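Local atomic coordinates of penicillin-binding protein 2B (Streptococcus pneumoniae, PDB entry 2WAD), a protein that is thought to form the peptide cross-links between adjacent glycan strands of peripheral cell-wall peptidoglycan, and binds penicillin. Residues 271-274 against 275-279; 654-657 against 658-661. All coordinates share one frame; numbering follows the deposited sequence.

Overall arrangement
The two contacts are both local, each formed within one continuous piece of chain, and they lie in different parts of an elongated molecule. Contact 1 (271-279) is built round the one-turn helix 273-276 in the PBP dimerisation domain, its centre about 16 Å from the centre of the chain. Contact 2 (654-661) is the loop that leads into helix 661-676 of the transpeptidase domain, about 31 Å from that centre and on its opposite side. The centres of contact 1 and contact 2 are about 47 Å apart and their nearest atoms about 31 Å. Both lie away from Ser386, the probable acyl-ester serine of the active site. The side chain of Asn654 is about 11 Å from a bound zinc ion, too far to be a ligand of it.

Contact 1 (271-274 against 275-279); sequences QYEE and VLQGK. Unlike the reference sequence in segment 275-279: Val275 (reference Thr).
Tyr272 and Glu273 meet Val275, Leu276 and Gln277 in a local contact, round the one-turn helix 273-276 that follows helix 267-271 in the PBP dimerisation domain. Tyr272 occupies the N-cap position, and its carbonyl starts the turn. Tyr272 O accepts Leu276 N at 2.9 Å, with a C=O...donor angle of 161°; a weak bond from Val275 N reaches the same oxygen. One residue on, Gln277 N binds Glu273 O at 3.0 Å, and Gln277 is also where the backbone leaves helical geometry.

The side chains wrap this short frame. Val275 CG2 comes to the edge of the Tyr272 ring, near its plane, 4.3 Å from CD2. Leu276 instead packs on the base of the same residue, its CD1 4.3 Å from Tyr272 CB. Val275 and Tyr272 also touch strand 547-553, through Ile550 and Val547, while the tyrosine hydroxyl is bonded to Asp494.

Glu273 and Gln277, one turn apart, run side by side and point the same way. Both have CG anti to the backbone N; the bend of Glu273 at chi2 (60°) then swings its carboxylate toward Gln277, OE2 ending 3.6 Å from Gln277 CG. The carboxylate and amide planes are 35° apart.

Glu273 is buried, but its polar end is well supplied: Arg60 makes a salt bridge to OE1, Gly264 N also binds OE1, and Tyr257 binds OE2. Such partners would favour the ionised carboxylate and fix its rotation beside Gln277.

Contact 2 (654-657 against 658-661); sequences NTNL and TKNV. Unlike the reference sequence in segment 658-661: Lys659 (reference Asn), Asn660 (reference Gly).
An Asx turn and a helix N-cap shape the loop in which Asn656 meets Lys659 and Asn654 meets Val661, between strand 645-650 and helix 661-676 of the transpeptidase domain. The turn comes first: Asn654 OD1 accepts the backbone N of Asn656 at 2.9 Å. The donor lies in the carbonyl plane, and the N-H...acceptor angle is 153°. At the other end, Asn660 holds the N-cap position, where its OD1 accepts Gly662 N. Between these two asparagines the chain doubles back, the end-to-end directions of 654-657 and 658-661 being 138° apart.

Within the bend, the side chains of Asn656 and Lys659 lie side by side and point the same way. Nearer the backbone, Asn656 CB rests 3.7 Å from Lys659 O. At their far ends Asn656 ND2 and Lys659 NZ are 3.3 Å apart; both are donors, so they do not bond to each other, and their partners lie on helix 314-334. Lys659 NZ forms a salt bridge with Glu331, whose other carboxylate oxygen accepts Asn654 ND2, and Asn656 ND2 makes a weak hydrogen bond to Asn334 OD1. A bend at the end of the lysine chain (chi4 22°) turns its amine toward Asn656. One acidic side chain thus ties both limbs of the loop to the same helix.

The remaining contacts are slighter. On the exposed bend, Leu657 CD1 touches Thr658 CG2 at 4.1 Å, the two side chains crossing at a slant. On the buried side, where Val661 also packs on Tyr327 and Phe651, a methyl sits beside an amide nitrogen, Val661 CG2 lying 4.4 Å from Asn654 ND2.

Contact 1 (271-274 against 275-279)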
loop_
_atom_site.group_PDB
_atom_site.type_symbol
_atom_site.label_atom_id
_atom_site.label_comp_id
_atom_site.label_asym_id
_atom_site.label_seq_id
_atom_site.Cartn_x
_atom_site.Cartn_y
_atom_site.Cartn_z
ATOM N N GLN A 271 -4.445 -6.155 -2.549
ATOM C CA GLN A 271 -5.651 -5.577 -1.963
ATOM C C GLN A 271 -6.926 -5.922 -2.742
ATOM O O GLN A 271 -7.966 -6.200 -2.142
ATOM C CB GLN A 271 -5.483 -4.063 -1.827
ATOM C CG GLN A 271 -6.587 -3.410 -1.079
ATOM C CD GLN A 271 -6.512 -3.680 0.410
ATOM O OE1 GLN A 271 -7.383 -3.246 1.172
ATOM N NE2 GLN A 271 -5.472 -4.394 0.830
ATOM N N TYR A 272 -6.842 -5.895 -4.068
ATOM C CA TYR A 272 -8.008 -6.086 -4.924
ATOM C C TYR A 272 -7.987 -7.420 -5.658
ATOM O O TYR A 272 -8.631 -7.587 -6.696
ATOM C CB TYR A 272 -8.171 -4.914 -5.897
ATOM C CG TYR A 272 -8.572 -3.651 -5.170
ATOM C CD1 TYR A 272 -7.615 -2.780 -4.677
ATOM C CD2 TYR A 272 -9.904 -3.377 -4.904
ATOM C CE1 TYR A 272 -7.968 -1.635 -3.970
ATOM C CE2 TYR A 272 -10.268 -2.244 -4.209
ATOM C CZ TYR A 272 -9.309 -1.376 -3.745
ATOM O OH TYR A 272 -9.692 -0.254 -3.043
ATOM N N GLU A 273 -7.266 -8.373 -5.075
ATOM C CA GLU A 273 -7.161 -9.737 -5.580
ATOM C C GLU A 273 -8.515 -10.381 -5.890
ATOM O O GLU A 273 -8.679 -11.016 -6.920
ATOM C CB GLU A 273 -6.360 -10.599 -4.589
ATOM C CG GLU A 273 -6.517 -12.110 -4.752
ATOM C CD GLU A 273 -6.092 -12.627 -6.114
ATOM O OE1 GLU A 273 -5.064 -12.167 -6.675
ATOM O OE2 GLU A 273 -6.793 -13.533 -6.610
ATOM N N GLU A 274 -9.484 -10.243 -4.999
ATOM C CA GLU A 274 -10.798 -10.830 -5.238
ATOM C C GLU A 274 -11.419 -10.230 -6.503
ATOM O O GLU A 274 -12.154 -10.894 -7.218
ATOM C CB GLU A 274 -11.699 -10.568 -4.024
ATOM C CG GLU A 274 -12.847 -11.553 -3.855
ATOM C CD GLU A 274 -14.047 -10.980 -3.107
ATOM O OE1 GLU A 274 -13.884 -10.219 -2.124
ATOM O OE2 GLU A 274 -15.177 -11.315 -3.516
ATOM N N VAL A 275 -11.164 -8.951 -6.761
ATOM C CA VAL A 275 -11.725 -8.295 -7.936
ATOM C C VAL A 275 -10.951 -8.688 -9.195
ATOM O O VAL A 275 -11.551 -8.918 -10.235
ATOM C CB VAL A 275 -11.714 -6.755 -7.796
ATOM C CG1 VAL A 275 -12.202 -6.117 -9.099
ATOM C CG2 VAL A 275 -12.575 -6.294 -6.624
ATOM N N LEU A 276 -9.626 -8.771 -9.106
ATOM C CA LEU A 276 -8.805 -8.958 -10.297
ATOM C C LEU A 276 -8.786 -10.416 -10.791
ATOM O O LEU A 276 -8.654 -10.669 -11.998
ATOM C CB LEU A 276 -7.385 -8.436 -10.066
ATOM C CG LEU A 276 -7.195 -6.940 -9.775
ATOM C CD1 LEU A 276 -5.873 -6.709 -9.057
ATOM C CD2 LEU A 276 -7.274 -6.085 -11.027
ATOM N N GLN A 277 -8.949 -11.370 -9.877
ATOM C CA GLN A 277 -8.838 -12.798 -10.221
ATOM C C GLN A 277 -9.855 -13.260 -11.261
ATOM O O GLN A 277 -11.054 -13.088 -11.082
ATOM C CB GLN A 277 -8.946 -13.687 -8.978
ATOM C CG GLN A 277 -8.706 -15.185 -9.233
ATOM C CD GLN A 277 -7.271 -15.467 -9.628
ATOM O OE1 GLN A 277 -6.338 -15.012 -8.962
ATOM N NE2 GLN A 277 -7.084 -16.182 -10.729
ATOM N N GLY A 278 -9.382 -13.857 -12.350
ATOM C CA GLY A 278 -10.286 -14.306 -13.394
ATOM C C GLY A 278 -11.328 -15.263 -12.847
ATOM O O GLY A 278 -11.056 -16.039 -11.931
ATOM N N LYS A 279 -12.535 -15.196 -13.396
ATOM C CA LYS A 279 -13.559 -16.183 -13.075
ATOM C C LYS A 279 -13.240 -17.466 -13.841
ATOM O O LYS A 279 -13.026 -17.446 -15.051
ATOM C CB LYS A 279 -14.949 -15.663 -13.447
ATOM C CG LYS A 279 -16.086 -16.618 -13.122
ATOM C CD LYS A 279 -17.316 -16.327 -13.978
ATOM C CE LYS A 279 -18.338 -17.459 -13.907
ATOM N NZ LYS A 279 -17.922 -18.657 -14.703
#

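Contact 2 (654-657 against 658-661)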
loop_
_atom_site.group_PDB
_atom_site.type_symbol
_atom_site.label_atom_id
_atom_site.label_comp_id
_atom_site.label_asym_id
_atom_site.label_seq_id
_atom_site.Cartn_x
_atom_site.Cartn_y
_atom_site.Cartn_z
ATOM N N ASN A 654 15.177 20.143 7.416
ATOM C CA ASN A 654 15.622 21.215 6.541
ATOM C C ASN A 654 16.034 22.364 7.458
ATOM O O ASN A 654 15.233 22.840 8.256
ATOM C CB ASN A 654 14.506 21.627 5.561
ATOM C CG ASN A 654 14.966 22.662 4.527
ATOM O OD1 ASN A 654 15.639 23.635 4.871
ATOM N ND2 ASN A 654 14.621 22.440 3.254
ATOM N N THR A 655 17.300 22.762 7.387
ATOM C CA THR A 655 17.852 23.755 8.311
ATOM C C THR A 655 17.722 25.185 7.783
ATOM O O THR A 655 18.157 26.127 8.441
ATOM C CB THR A 655 19.356 23.481 8.677
ATOM O OG1 THR A 655 20.140 23.324 7.487
ATOM C CG2 THR A 655 19.529 22.231 9.531
ATOM N N ASN A 656 17.131 25.372 6.607
ATOM C CA ASN A 656 16.885 26.727 6.110
ATOM C C ASN A 656 15.997 27.616 6.981
ATOM O O ASN A 656 14.776 27.430 7.042
ATOM C CB ASN A 656 16.280 26.685 4.710
ATOM C CG ASN A 656 17.314 26.879 3.648
ATOM O OD1 ASN A 656 18.492 27.032 3.956
ATOM N ND2 ASN A 656 16.893 26.869 2.390
ATOM N N LEU A 657 16.602 28.622 7.603
ATOM C CA LEU A 657 15.852 29.519 8.491
ATOM C C LEU A 657 15.495 30.852 7.819
ATOM O O LEU A 657 14.740 31.662 8.377
ATOM C CB LEU A 657 16.559 29.703 9.849
ATOM C CG LEU A 657 17.969 30.305 9.939
ATOM C CD1 LEU A 657 17.909 31.834 10.061
ATOM C CD2 LEU A 657 18.762 29.722 11.109
ATOM N N THR A 658 16.012 31.051 6.603
ATOM C CA THR A 658 15.708 32.241 5.806
ATOM C C THR A 658 14.514 32.131 4.840
ATOM O O THR A 658 13.865 33.134 4.545
ATOM C CB THR A 658 16.969 32.813 5.102
ATOM O OG1 THR A 658 17.246 32.086 3.896
ATOM C CG2 THR A 658 18.183 32.763 6.035
ATOM N N LYS A 659 14.203 30.938 4.346
ATOM C CA LYS A 659 12.902 30.746 3.710
ATOM C C LYS A 659 12.349 29.340 3.952
ATOM O O LYS A 659 13.111 28.379 3.973
ATOM C CB LYS A 659 12.962 31.057 2.213
ATOM C CG LYS A 659 13.750 30.035 1.413
ATOM C CD LYS A 659 13.488 30.145 -0.083
ATOM C CE LYS A 659 14.618 29.477 -0.856
ATOM N NZ LYS A 659 15.327 28.498 0.031
ATOM N N ASN A 660 11.036 29.218 4.137
ATOM C CA ASN A 660 10.403 27.914 4.400
ATOM C C ASN A 660 9.657 27.422 3.167
ATOM O O ASN A 660 8.584 27.917 2.838
ATOM C CB ASN A 660 9.436 27.982 5.596
ATOM C CG ASN A 660 9.055 26.597 6.138
ATOM O OD1 ASN A 660 8.650 25.691 5.398
ATOM N ND2 ASN A 660 9.235 26.418 7.440
ATOM N N VAL A 661 10.225 26.444 2.477
ATOM C CA VAL A 661 9.630 25.978 1.222
ATOM C C VAL A 661 8.376 25.125 1.402
ATOM O O VAL A 661 7.680 24.850 0.433
ATOM C CB VAL A 661 10.658 25.243 0.340
ATOM C CG1 VAL A 661 11.891 26.147 0.078
ATOM C CG2 VAL A 661 11.114 23.934 0.989
#